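PDB 5FX8: zonadhesin from Komagataella phaffii, which is a putative cell-wall adhesion protein that may take part in cell-cell interaction, the chain here being its N-terminal part, with two cohesin-like domains. Local coordinates for residues C[247-252]-C[261-266]; C[152-157]-C[278-283]; C[7-12]-C[129-134]; C[57-62]-C[272-277]. All blocks are in the same frame, centred on the assembly; numbering follows the deposited sequence.

Interactions 1, 2 and 3 are buried, whereas interaction 4 lies at a partly open junction. Interactions 1 and 2 join the same two five-stranded sheets of the second cohesin-like domain, at centres about 10 Å apart, and they meet where Phe265 packs on Val280. Interaction 1 is wholly apolar; interaction 2, which reaches an edge strand, adds a lysine amino group bonded to an asparagine. Interaction 3, in the first cohesin-like domain, is apolar like interaction 1 and rich in phenylalanine; the centres of the two are about 38 Å apart. Interaction 4 bridges the two domains through a tyrosine, and its strand 275-286 runs on into interaction 2.

Interaction 1. Residues C[247-252]-C[261-266]; sequences ISLSFA and LRVSFL
Leu261 lays its CD2 methyl over one face of the Phe251 ring, a CH-pi contact in which CD2 stands 4.0 Å from the centroid of the Phe251 ring and 15° off the ring normal. Leu261 CG lies anti to the backbone N (chi1 172°), which carries CD2 across to the ring; the methyl is offset toward the rim of the Phe251 ring, nearest its CD2.

The remaining contacts are also between apolar side chains, aliphatic or aromatic. Val263 divides its two methyls: CG2 approaches Phe251 CE2 obliquely at 3.7 Å, while CG1 meets Leu249 CD2 at 3.7 Å, the leucine and valine reaching for each other tip to tip. At the far end Ile247 CD1 rests against Phe265 CB at 3.6 Å and also touches ring atoms CG and CD2 of Phe265.

No hydrogen bond crosses between 247-252 and 261-266. Their axes pass 10.7 Å apart at 160°, nearly antiparallel, a spacing of facing sheets and not of neighbouring strands. Strand 246-252 pairs with 176-186 and 237-242, strand 260-268 with 162-170 and 189-200, and Tyr197 meets the Phe251 ring edge-to-face. The alternating residues Ile247, Leu249 and Phe251 thus face Phe265, Val263 and Leu261 across the interior of a beta-sandwich. Since every touching side chain is apolar and buried, cohesion between the sheets here rests on dispersion and the hydrophobic effect.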
loop_
_atom_site.group_PDB
_atom_site.type_symbol
_atom_site.label_atom_id
_atom_site.label_comp_id
_atom_site.label_asym_id
_atom_site.label_seq_id
_atom_site.Cartn_x
_atom_site.Cartn_y
_atom_site.Cartn_z
ATOM N N ILE C 247 44.007 -2.915 9.677
ATOM C CA ILE C 247 42.799 -2.203 9.284
ATOM C C ILE C 247 41.719 -3.222 8.959
ATOM O O ILE C 247 41.966 -4.175 8.218
ATOM C CB ILE C 247 43.019 -1.284 8.072
ATOM C CG1 ILE C 247 44.194 -0.342 8.266
ATOM C CG2 ILE C 247 41.807 -0.444 7.853
ATOM C CD1 ILE C 247 44.547 0.433 7.016
ATOM N N SER C 248 40.526 -3.017 9.510
ATOM C CA SER C 248 39.326 -3.760 9.151
ATOM C C SER C 248 38.350 -2.841 8.434
ATOM O O SER C 248 38.154 -1.690 8.835
ATOM C CB SER C 248 38.640 -4.329 10.379
ATOM O OG SER C 248 39.296 -5.472 10.843
ATOM N N LEU C 249 37.697 -3.365 7.404
ATOM C CA LEU C 249 36.810 -2.521 6.628
ATOM C C LEU C 249 35.741 -3.384 5.991
ATOM O O LEU C 249 36.022 -4.513 5.601
ATOM C CB LEU C 249 37.615 -1.775 5.582
ATOM C CG LEU C 249 36.925 -0.704 4.777
ATOM C CD1 LEU C 249 36.293 0.315 5.694
ATOM C CD2 LEU C 249 37.958 -0.063 3.922
ATOM N N SER C 250 34.518 -2.860 5.894
ATOM C CA SER C 250 33.404 -3.592 5.299
ATOM C C SER C 250 32.517 -2.680 4.460
ATOM O O SER C 250 32.333 -1.504 4.769
ATOM C CB SER C 250 32.529 -4.244 6.356
ATOM O OG SER C 250 33.272 -5.140 7.122
ATOM N N PHE C 251 31.919 -3.249 3.430
ATOM C CA PHE C 251 31.088 -2.487 2.516
ATOM C C PHE C 251 29.807 -3.245 2.209
ATOM O O PHE C 251 29.816 -4.459 2.018
ATOM C CB PHE C 251 31.800 -2.207 1.199
ATOM C CG PHE C 251 32.891 -1.181 1.269
ATOM C CD1 PHE C 251 32.600 0.174 1.178
ATOM C CD2 PHE C 251 34.224 -1.570 1.341
ATOM C CE1 PHE C 251 33.613 1.121 1.194
ATOM C CE2 PHE C 251 35.232 -0.631 1.361
ATOM C CZ PHE C 251 34.927 0.711 1.284
ATOM N N ALA C 252 28.704 -2.526 2.159
ATOM C CA ALA C 252 27.434 -3.058 1.684
ATOM C C ALA C 252 26.940 -2.109 0.620
ATOM O O ALA C 252 26.882 -0.902 0.846
ATOM C CB ALA C 252 26.396 -3.169 2.795
ATOM N N LEU C 261 35.553 -1.007 -7.312
ATOM C CA LEU C 261 35.786 -0.358 -6.027
ATOM C C LEU C 261 37.268 -0.402 -5.680
ATOM O O LEU C 261 37.867 -1.474 -5.647
ATOM C CB LEU C 261 34.997 -1.049 -4.914
ATOM C CG LEU C 261 35.318 -0.558 -3.508
ATOM C CD1 LEU C 261 34.885 0.837 -3.398
ATOM C CD2 LEU C 261 34.580 -1.362 -2.513
ATOM N N ARG C 262 37.846 0.749 -5.376
ATOM C CA ARG C 262 39.260 0.835 -5.049
ATOM C C ARG C 262 39.415 1.424 -3.661
ATOM O O ARG C 262 39.030 2.567 -3.424
ATOM C CB ARG C 262 40.011 1.677 -6.083
ATOM C CG ARG C 262 41.427 2.054 -5.682
ATOM C CD ARG C 262 42.231 2.504 -6.869
ATOM N NE ARG C 262 42.550 1.365 -7.714
ATOM C CZ ARG C 262 43.105 1.468 -8.908
ATOM N NH1 ARG C 262 43.396 2.668 -9.389
ATOM N NH2 ARG C 262 43.364 0.381 -9.619
ATOM N N VAL C 263 39.986 0.658 -2.747
ATOM C CA VAL C 263 40.258 1.149 -1.410
ATOM C C VAL C 263 41.734 1.489 -1.301
ATOM O O VAL C 263 42.593 0.697 -1.688
ATOM C CB VAL C 263 39.845 0.121 -0.350
ATOM C CG1 VAL C 263 40.081 0.692 1.024
ATOM C CG2 VAL C 263 38.407 -0.218 -0.515
ATOM N N SER C 264 42.034 2.661 -0.769
ATOM C CA SER C 264 43.401 3.128 -0.626
ATOM C C SER C 264 43.705 3.324 0.848
ATOM O O SER C 264 42.967 4.024 1.536
ATOM C CB SER C 264 43.592 4.430 -1.396
ATOM O OG SER C 264 44.841 5.015 -1.132
ATOM N N PHE C 265 44.786 2.723 1.342
ATOM C CA PHE C 265 45.239 3.027 2.695
ATOM C C PHE C 265 46.743 3.257 2.734
ATOM O O PHE C 265 47.525 2.447 2.239
ATOM C CB PHE C 265 44.831 1.948 3.708
ATOM C CG PHE C 265 44.988 0.560 3.224
ATOM C CD1 PHE C 265 44.056 0.002 2.379
ATOM C CD2 PHE C 265 46.049 -0.211 3.654
ATOM C CE1 PHE C 265 44.194 -1.284 1.940
ATOM C CE2 PHE C 265 46.197 -1.512 3.232
ATOM C CZ PHE C 265 45.270 -2.050 2.374
ATOM N N LEU C 266 47.131 4.364 3.343
ATOM C CA LEU C 266 48.519 4.767 3.418
ATOM C C LEU C 266 49.192 4.094 4.597
ATOM O O LEU C 266 48.599 3.903 5.659
ATOM C CB LEU C 266 48.619 6.283 3.565
ATOM C CG LEU C 266 49.959 7.008 3.469
ATOM C CD1 LEU C 266 50.525 6.784 2.110
ATOM C CD2 LEU C 266 49.772 8.490 3.692
#

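Interaction 2. Residues C[152-157]-C[278-283]; sequences PIKLSN and NVVNVD
Lys154 meets Asn278 at the start of the second segment, its NZ donating to Asn278 OD1 at 2.9 Å. The donor approaches at a C=O...N angle of 120° but is tilted 34° from the carbonyl plane. The strongest partner of NZ lies outside the two segments, the backbone O of Glu301; Asn278 OD1 shares the buried amino group with it, and a weak bond from Lys154 NZ to the backbone O of Asn278, at 3.2 Å, adds to the grip. The lysine chain is bent at chi2 and chi3, and its end reaches across to the asparagine; Trp165 packs beside both Lys154 and Asn278.

Two residues on, Val280 presents CG2 to the aliphatic part of the same lysine, at 4.2 Å from Lys154 CE. This methyl also receives the Phe265 ring on another side.

The two strands belong to opposite sheets of the sandwich in the second cohesin-like domain. Strand 153-158 is an outermost strand within the chain, paired with 162-170, while 275-286 runs inside its own sheet between 176-186 and 294-304. The CA atoms of Lys154 and Val280 are 7.8 Å apart, closer than any facing pair in interaction 1, and no backbone-to-backbone hydrogen bond joins the segments.

At Val282 the contact becomes purely apolar. Its CG1, placed anti to the backbone N, meets Pro152 CG at 3.7 Å and CB of the same ring slightly farther off, while Phe297 of the adjacent strand also packs on the proline.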
loop_
_atom_site.group_PDB
_atom_site.type_symbol
_atom_site.label_atom_id
_atom_site.label_comp_id
_atom_site.label_asym_id
_atom_site.label_seq_id
_atom_site.Cartn_x
_atom_site.Cartn_y
_atom_site.Cartn_z
ATOM N N PRO C 152 39.479 -9.780 -6.700
ATOM C CA PRO C 152 40.178 -8.708 -5.990
ATOM C C PRO C 152 41.679 -8.794 -6.209
ATOM O O PRO C 152 42.278 -9.861 -6.089
ATOM C CB PRO C 152 39.814 -8.965 -4.530
ATOM C CG PRO C 152 38.567 -9.745 -4.602
ATOM C CD PRO C 152 38.691 -10.609 -5.783
ATOM N N ILE C 153 42.283 -7.653 -6.521
ATOM C CA ILE C 153 43.722 -7.543 -6.645
ATOM C C ILE C 153 44.236 -6.535 -5.621
ATOM O O ILE C 153 43.470 -5.811 -4.999
ATOM C CB ILE C 153 44.159 -7.160 -8.063
ATOM C CG1 ILE C 153 43.612 -5.793 -8.435
ATOM C CG2 ILE C 153 43.700 -8.206 -9.034
ATOM C CD1 ILE C 153 44.082 -5.334 -9.764
ATOM N N LYS C 154 45.562 -6.517 -5.446
ATOM C CA LYS C 154 46.269 -5.626 -4.537
ATOM C C LYS C 154 47.402 -4.949 -5.303
ATOM O O LYS C 154 48.069 -5.595 -6.106
ATOM C CB LYS C 154 46.812 -6.415 -3.349
ATOM C CG LYS C 154 46.927 -5.586 -2.107
ATOM C CD LYS C 154 48.251 -5.721 -1.456
ATOM C CE LYS C 154 48.470 -7.110 -1.012
ATOM N NZ LYS C 154 49.766 -7.189 -0.312
ATOM N N LEU C 155 47.619 -3.652 -5.082
ATOM C CA LEU C 155 48.668 -2.895 -5.768
ATOM C C LEU C 155 49.485 -2.077 -4.770
ATOM O O LEU C 155 48.935 -1.578 -3.789
ATOM C CB LEU C 155 48.070 -1.969 -6.841
ATOM C CG LEU C 155 47.226 -2.643 -7.934
ATOM C CD1 LEU C 155 46.662 -1.631 -8.900
ATOM C CD2 LEU C 155 48.003 -3.682 -8.697
ATOM N N SER C 156 50.800 -1.949 -5.005
ATOM C CA SER C 156 51.714 -1.164 -4.174
ATOM C C SER C 156 52.103 0.110 -4.903
ATOM O O SER C 156 52.229 0.120 -6.123
ATOM C CB SER C 156 53.020 -1.908 -3.848
ATOM O OG SER C 156 52.849 -3.198 -3.301
ATOM N N ASN C 157 52.336 1.180 -4.163
ATOM C CA ASN C 157 52.875 2.391 -4.764
ATOM C C ASN C 157 53.799 3.039 -3.757
ATOM O O ASN C 157 53.363 3.416 -2.671
ATOM C CB ASN C 157 51.783 3.377 -5.173
ATOM C CG ASN C 157 50.918 2.870 -6.322
ATOM O OD1 ASN C 157 51.319 2.913 -7.490
ATOM N ND2 ASN C 157 49.706 2.411 -5.994
ATOM N N ASN C 278 52.845 -7.814 3.949
ATOM C CA ASN C 278 51.484 -7.297 3.925
ATOM C C ASN C 278 50.531 -8.343 3.387
ATOM O O ASN C 278 50.742 -8.858 2.288
ATOM C CB ASN C 278 51.377 -6.050 3.060
ATOM C CG ASN C 278 49.966 -5.518 2.998
ATOM O OD1 ASN C 278 49.104 -6.084 2.340
ATOM N ND2 ASN C 278 49.724 -4.430 3.688
ATOM N N VAL C 279 49.460 -8.609 4.121
ATOM C CA VAL C 279 48.405 -9.484 3.637
ATOM C C VAL C 279 47.094 -8.716 3.641
ATOM O O VAL C 279 46.883 -7.834 4.474
ATOM C CB VAL C 279 48.300 -10.760 4.479
ATOM C CG1 VAL C 279 47.934 -10.405 5.864
ATOM C CG2 VAL C 279 47.276 -11.678 3.898
ATOM N N VAL C 280 46.235 -9.024 2.677
ATOM C CA VAL C 280 44.902 -8.465 2.590
ATOM C C VAL C 280 43.957 -9.622 2.351
ATOM O O VAL C 280 43.998 -10.246 1.289
ATOM C CB VAL C 280 44.764 -7.433 1.476
ATOM C CG1 VAL C 280 43.328 -7.070 1.323
ATOM C CG2 VAL C 280 45.528 -6.221 1.812
ATOM N N ASN C 281 43.103 -9.907 3.321
ATOM C CA ASN C 281 42.036 -10.877 3.135
ATOM C C ASN C 281 40.791 -10.152 2.649
ATOM O O ASN C 281 40.381 -9.156 3.240
ATOM C CB ASN C 281 41.756 -11.605 4.441
ATOM C CG ASN C 281 43.007 -12.117 5.086
ATOM O OD1 ASN C 281 43.714 -11.383 5.778
ATOM N ND2 ASN C 281 43.299 -13.388 4.862
ATOM N N VAL C 282 40.208 -10.634 1.565
ATOM C CA VAL C 282 39.003 -10.050 0.994
ATOM C C VAL C 282 37.962 -11.148 0.898
ATOM O O VAL C 282 38.200 -12.170 0.250
ATOM C CB VAL C 282 39.268 -9.427 -0.381
ATOM C CG1 VAL C 282 37.968 -9.012 -1.019
ATOM C CG2 VAL C 282 40.181 -8.248 -0.234
ATOM N N ASP C 283 36.823 -10.956 1.551
ATOM C CA ASP C 283 35.717 -11.902 1.481
ATOM C C ASP C 283 34.564 -11.243 0.745
ATOM O O ASP C 283 34.118 -10.164 1.136
ATOM C CB ASP C 283 35.288 -12.337 2.874
ATOM C CG ASP C 283 36.405 -12.987 3.632
ATOM O OD1 ASP C 283 37.287 -12.260 4.147
ATOM O OD2 ASP C 283 36.409 -14.229 3.699
#

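Interaction 3. Residues C[7-12]-C[129-134]; sequences ITVVSE and FDFETS
Ile7 and Phe131 face each other with their CA atoms 7.7 Å apart, and Val9 and Phe129 with theirs 8.2 Å apart, too wide for backbone pairing, so that 7-12 and 129-134 meet through side chains alone.

Over one face of the Phe131 ring lies Ile7 CG2, 3.9 Å from the centroid of that ring and 18° off its normal, a CH-pi contact displaced toward the rim, where CD1 is the nearest carbon. The other branch of Ile7 ends at Phe131 CB, with Ile7 CD1 3.8 Å away. Val9 touches both phenylalanines. With CG1 anti to the backbone N (chi1 -179°), its methyls diverge: CG1 approaches Phe129 CE2 obliquely at 3.7 Å, whereas CG2 lies near Phe131 CE1 at 3.8 Å. The side chains of Val9 and Phe129 cross at about a right angle.

The segments come from different sheets of the first cohesin-like domain. Strand 4-11 pairs with 25-31, and strand 126-132 pairs with 137-144; Val27 and Val48 add further aliphatic packing on Phe131, and Pro140 packs on both Val9 and Phe131. Several residues beside the contact are polar: Asp130 is hydrogen-bonded to Ser139, and Glu12 forms a salt bridge with Arg308.

With no hydrogen bond across the contact and all four touching residues buried, the joint between these sheets rests on apolar packing of methyl groups against aromatic rings, including one CH-pi contact, and so probably on the hydrophobic effect.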
loop_
_atom_site.group_PDB
_atom_site.type_symbol
_atom_site.label_atom_id
_atom_site.label_comp_id
_atom_site.label_asym_id
_atom_site.label_seq_id
_atom_site.Cartn_x
_atom_site.Cartn_y
_atom_site.Cartn_z
ATOM N N ILE C 7 69.974 -14.966 -20.643
ATOM C CA ILE C 7 69.495 -13.815 -19.886
ATOM C C ILE C 7 67.965 -13.845 -19.928
ATOM O O ILE C 7 67.364 -13.734 -21.004
ATOM C CB ILE C 7 70.038 -12.482 -20.436
ATOM C CG1 ILE C 7 71.564 -12.456 -20.413
ATOM C CG2 ILE C 7 69.557 -11.326 -19.611
ATOM C CD1 ILE C 7 72.172 -11.216 -21.050
ATOM N N THR C 8 67.332 -14.021 -18.770
ATOM C CA THR C 8 65.889 -14.176 -18.703
ATOM C C THR C 8 65.265 -13.020 -17.941
ATOM O O THR C 8 65.910 -12.382 -17.110
ATOM C CB THR C 8 65.503 -15.500 -18.047
ATOM O OG1 THR C 8 65.935 -15.519 -16.683
ATOM C CG2 THR C 8 66.154 -16.632 -18.788
ATOM N N VAL C 9 64.009 -12.737 -18.256
ATOM C CA VAL C 9 63.246 -11.696 -17.591
ATOM C C VAL C 9 61.866 -12.243 -17.287
ATOM O O VAL C 9 61.171 -12.721 -18.187
ATOM C CB VAL C 9 63.130 -10.432 -18.439
ATOM C CG1 VAL C 9 62.362 -9.420 -17.663
ATOM C CG2 VAL C 9 64.487 -9.912 -18.785
ATOM N N VAL C 10 61.475 -12.194 -16.027
ATOM C CA VAL C 10 60.139 -12.576 -15.607
ATOM C C VAL C 10 59.668 -11.551 -14.593
ATOM O O VAL C 10 60.429 -10.692 -14.143
ATOM C CB VAL C 10 60.072 -13.988 -14.999
ATOM C CG1 VAL C 10 60.647 -14.990 -15.950
ATOM C CG2 VAL C 10 60.803 -14.029 -13.696
ATOM N N SER C 11 58.396 -11.653 -14.242
ATOM C CA SER C 11 57.791 -10.785 -13.248
ATOM C C SER C 11 58.013 -11.391 -11.874
ATOM O O SER C 11 57.769 -12.582 -11.678
ATOM C CB SER C 11 56.297 -10.624 -13.519
ATOM O OG SER C 11 55.643 -10.020 -12.425
ATOM N N GLU C 12 58.484 -10.577 -10.931
ATOM C CA GLU C 12 58.609 -11.065 -9.563
ATOM C C GLU C 12 57.245 -11.430 -8.990
ATOM O O GLU C 12 57.135 -12.360 -8.183
ATOM C CB GLU C 12 59.324 -10.024 -8.697
ATOM C CG GLU C 12 59.521 -10.420 -7.250
ATOM C CD GLU C 12 60.626 -9.632 -6.512
ATOM O OE1 GLU C 12 60.648 -8.384 -6.529
ATOM O OE2 GLU C 12 61.490 -10.288 -5.907
ATOM N N PHE C 129 63.012 -7.488 -24.494
ATOM C CA PHE C 129 64.105 -6.684 -23.965
ATOM C C PHE C 129 65.381 -7.142 -24.639
ATOM O O PHE C 129 65.654 -8.340 -24.687
ATOM C CB PHE C 129 64.256 -6.841 -22.452
ATOM C CG PHE C 129 63.015 -6.588 -21.663
ATOM C CD1 PHE C 129 62.659 -5.305 -21.310
ATOM C CD2 PHE C 129 62.244 -7.633 -21.223
ATOM C CE1 PHE C 129 61.556 -5.077 -20.565
ATOM C CE2 PHE C 129 61.139 -7.404 -20.478
ATOM C CZ PHE C 129 60.794 -6.129 -20.147
ATOM N N ASP C 130 66.152 -6.202 -25.162
ATOM C CA ASP C 130 67.385 -6.523 -25.874
ATOM C C ASP C 130 68.588 -6.285 -24.964
ATOM O O ASP C 130 68.900 -5.143 -24.621
ATOM C CB ASP C 130 67.496 -5.692 -27.148
ATOM C CG ASP C 130 66.464 -6.067 -28.173
ATOM O OD1 ASP C 130 66.004 -7.222 -28.146
ATOM O OD2 ASP C 130 66.109 -5.205 -29.004
ATOM N N PHE C 131 69.268 -7.358 -24.581
ATOM C CA PHE C 131 70.553 -7.275 -23.890
ATOM C C PHE C 131 71.674 -7.585 -24.885
ATOM O O PHE C 131 71.677 -8.645 -25.519
ATOM C CB PHE C 131 70.597 -8.236 -22.700
ATOM C CG PHE C 131 69.511 -7.997 -21.693
ATOM C CD1 PHE C 131 68.288 -8.628 -21.816
ATOM C CD2 PHE C 131 69.704 -7.131 -20.638
ATOM C CE1 PHE C 131 67.293 -8.405 -20.924
ATOM C CE2 PHE C 131 68.706 -6.910 -19.738
ATOM C CZ PHE C 131 67.494 -7.545 -19.887
ATOM N N GLU C 132 72.613 -6.656 -25.034
ATOM C CA GLU C 132 73.729 -6.816 -25.955
ATOM C C GLU C 132 74.992 -7.200 -25.197
ATOM O O GLU C 132 75.384 -6.524 -24.241
ATOM C CB GLU C 132 73.949 -5.543 -26.766
ATOM C CG GLU C 132 72.830 -5.293 -27.760
ATOM C CD GLU C 132 73.277 -4.543 -28.994
ATOM O OE1 GLU C 132 74.493 -4.291 -29.135
ATOM O OE2 GLU C 132 72.408 -4.199 -29.825
ATOM N N THR C 133 75.598 -8.312 -25.599
ATOM C CA THR C 133 76.959 -8.607 -25.186
ATOM C C THR C 133 77.896 -8.319 -26.347
ATOM O O THR C 133 77.618 -7.446 -27.176
ATOM C CB THR C 133 77.106 -10.051 -24.737
ATOM O OG1 THR C 133 76.944 -10.913 -25.862
ATOM C CG2 THR C 133 76.064 -10.378 -23.696
ATOM N N SER C 134 79.004 -9.047 -26.420
ATOM C CA SER C 134 79.973 -8.787 -27.475
ATOM C C SER C 134 79.750 -9.696 -28.663
ATOM O O SER C 134 79.918 -9.276 -29.809
ATOM C CB SER C 134 81.400 -8.941 -26.943
ATOM O OG SER C 134 81.568 -10.154 -26.237
#

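Interaction 4. Residues C[57-62]-C[272-277]; sequences VQYPDS and DVLEVQ
Tyr59 and Leu274 form the close part of this contact. Leu274 CD2 meets the edge of the tyrosine ring near its plane, 3.5 Å from Tyr59 CD2, and the same methyl lies 3.6 Å from the backbone O of Tyr59. The ring also passes the main chain of the other segment, its CE2 standing 3.4 Å from Val273 O in an oblique approach. Tyr59 CG is anti to its own N (chi1 -169°), which extends the ring toward 272-277 and brings the hydroxyl to Asp271 O, with which it is hydrogen-bonded. Arg305 adds a cation-pi contact to Tyr59 and donates from NH1 to Val273 O, so one arginine ties the ring and the neighbouring carbonyl together.

The contact loosens at Pro60, which follows a cis peptide bond and touches only through CD, 4.3 Å from Leu274 CD2; it is exposed, as is Leu274 itself. No hydrogen bond passes directly between the two segments, and they bury 142 Å² in all, the smallest of the four contacts.

The loop 57-62 falls in the first cohesin-like domain, between strands 54-55 and 68-72, while 272-277 leads into strand 275-286 of the second. A tyrosine anchored on a backbone carbonyl, flanked by an arginine and bordered by solvent-facing residues, makes this a small mixed interface between the two cohesin-like, beta-rich domains of one chain.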
loop_
_atom_site.group_PDB
_atom_site.type_symbol
_atom_site.label_atom_id
_atom_site.label_comp_id
_atom_site.label_asym_id
_atom_site.label_seq_id
_atom_site.Cartn_x
_atom_site.Cartn_y
_atom_site.Cartn_z
ATOM N N VAL C 57 66.412 0.579 -9.028
ATOM C CA VAL C 57 65.672 1.427 -8.097
ATOM C C VAL C 57 66.474 1.567 -6.816
ATOM O O VAL C 57 66.795 0.575 -6.156
ATOM C CB VAL C 57 64.272 0.878 -7.805
ATOM C CG1 VAL C 57 63.530 1.815 -6.842
ATOM C CG2 VAL C 57 63.509 0.693 -9.082
ATOM N N GLN C 58 66.747 2.792 -6.431
ATOM C CA GLN C 58 67.679 3.068 -5.358
ATOM C C GLN C 58 66.928 3.408 -4.077
ATOM O O GLN C 58 66.157 4.365 -4.043
ATOM C CB GLN C 58 68.612 4.199 -5.779
ATOM C CG GLN C 58 69.634 3.754 -6.795
ATOM C CD GLN C 58 70.079 4.859 -7.708
ATOM O OE1 GLN C 58 71.261 5.227 -7.742
ATOM N NE2 GLN C 58 69.132 5.400 -8.474
ATOM N N TYR C 59 67.149 2.627 -3.031
ATOM C CA TYR C 59 66.754 3.049 -1.694
ATOM C C TYR C 59 67.723 2.461 -0.668
ATOM O O TYR C 59 67.890 1.243 -0.584
ATOM C CB TYR C 59 65.301 2.658 -1.356
ATOM C CG TYR C 59 64.851 3.336 -0.085
ATOM C CD1 TYR C 59 64.494 4.673 -0.083
ATOM C CD2 TYR C 59 64.857 2.666 1.123
ATOM C CE1 TYR C 59 64.114 5.312 1.082
ATOM C CE2 TYR C 59 64.482 3.301 2.294
ATOM C CZ TYR C 59 64.111 4.627 2.260
ATOM O OH TYR C 59 63.734 5.285 3.400
ATOM N N PRO C 60 68.355 3.317 0.147
ATOM C CA PRO C 60 68.249 4.770 0.278
ATOM C C PRO C 60 68.708 5.523 -0.951
ATOM O O PRO C 60 69.270 4.938 -1.863
ATOM C CB PRO C 60 69.172 5.080 1.453
ATOM C CG PRO C 60 69.289 3.838 2.183
ATOM C CD PRO C 60 69.176 2.735 1.219
ATOM N N ASP C 61 68.480 6.829 -0.961
ATOM C CA ASP C 61 68.827 7.644 -2.116
ATOM C C ASP C 61 70.293 7.508 -2.525
ATOM O O ASP C 61 70.628 7.756 -3.687
ATOM C CB ASP C 61 68.512 9.098 -1.793
ATOM C CG ASP C 61 67.979 9.842 -2.972
ATOM O OD1 ASP C 61 68.757 10.034 -3.926
ATOM O OD2 ASP C 61 66.794 10.249 -2.945
ATOM N N SER C 62 71.174 7.122 -1.607
ATOM C CA SER C 62 72.608 7.190 -1.832
ATOM C C SER C 62 73.240 5.841 -2.148
ATOM O O SER C 62 74.433 5.793 -2.463
ATOM C CB SER C 62 73.291 7.810 -0.607
ATOM O OG SER C 62 72.855 7.209 0.596
ATOM N N ASP C 272 64.580 3.439 7.730
ATOM C CA ASP C 272 65.453 2.275 7.677
ATOM C C ASP C 272 64.723 1.005 7.272
ATOM O O ASP C 272 65.236 -0.096 7.509
ATOM C CB ASP C 272 66.138 2.060 9.024
ATOM C CG ASP C 272 65.181 1.604 10.101
ATOM O OD1 ASP C 272 64.586 2.471 10.773
ATOM O OD2 ASP C 272 65.034 0.380 10.296
ATOM N N VAL C 273 63.534 1.126 6.693
ATOM C CA VAL C 273 62.752 -0.020 6.252
ATOM C C VAL C 273 62.982 -0.186 4.766
ATOM O O VAL C 273 62.903 0.789 4.013
ATOM C CB VAL C 273 61.256 0.166 6.555
ATOM C CG1 VAL C 273 60.490 -1.122 6.314
ATOM C CG2 VAL C 273 61.068 0.608 7.966
ATOM N N LEU C 274 63.280 -1.405 4.338
ATOM C CA LEU C 274 63.474 -1.676 2.920
ATOM C C LEU C 274 62.460 -2.649 2.354
ATOM O O LEU C 274 62.374 -2.781 1.137
ATOM C CB LEU C 274 64.885 -2.229 2.660
ATOM C CG LEU C 274 66.073 -1.430 3.209
ATOM C CD1 LEU C 274 67.344 -2.281 3.367
ATOM C CD2 LEU C 274 66.324 -0.241 2.321
ATOM N N GLU C 275 61.693 -3.321 3.199
ATOM C CA GLU C 275 60.822 -4.406 2.803
ATOM C C GLU C 275 59.694 -4.462 3.824
ATOM O O GLU C 275 59.895 -4.140 5.000
ATOM C CB GLU C 275 61.613 -5.721 2.725
ATOM C CG GLU C 275 60.784 -6.989 2.534
ATOM C CD GLU C 275 61.606 -8.276 2.700
ATOM O OE1 GLU C 275 62.607 -8.256 3.444
ATOM O OE2 GLU C 275 61.261 -9.309 2.079
ATOM N N VAL C 276 58.503 -4.849 3.362
ATOM C CA VAL C 276 57.282 -4.826 4.167
ATOM C C VAL C 276 56.449 -6.065 3.847
ATOM O O VAL C 276 56.121 -6.308 2.683
ATOM C CB VAL C 276 56.472 -3.538 3.906
ATOM C CG1 VAL C 276 55.011 -3.739 4.179
ATOM C CG2 VAL C 276 56.960 -2.451 4.774
ATOM N N GLN C 277 56.095 -6.841 4.875
ATOM C CA GLN C 277 55.148 -7.942 4.713
ATOM C C GLN C 277 53.730 -7.402 4.856
ATOM O O GLN C 277 53.453 -6.605 5.756
ATOM C CB GLN C 277 55.399 -9.050 5.734
ATOM C CG GLN C 277 56.832 -9.543 5.774
ATOM C CD GLN C 277 57.272 -10.165 4.461
ATOM O OE1 GLN C 277 56.622 -11.086 3.947
ATOM N NE2 GLN C 277 58.373 -9.657 3.898
#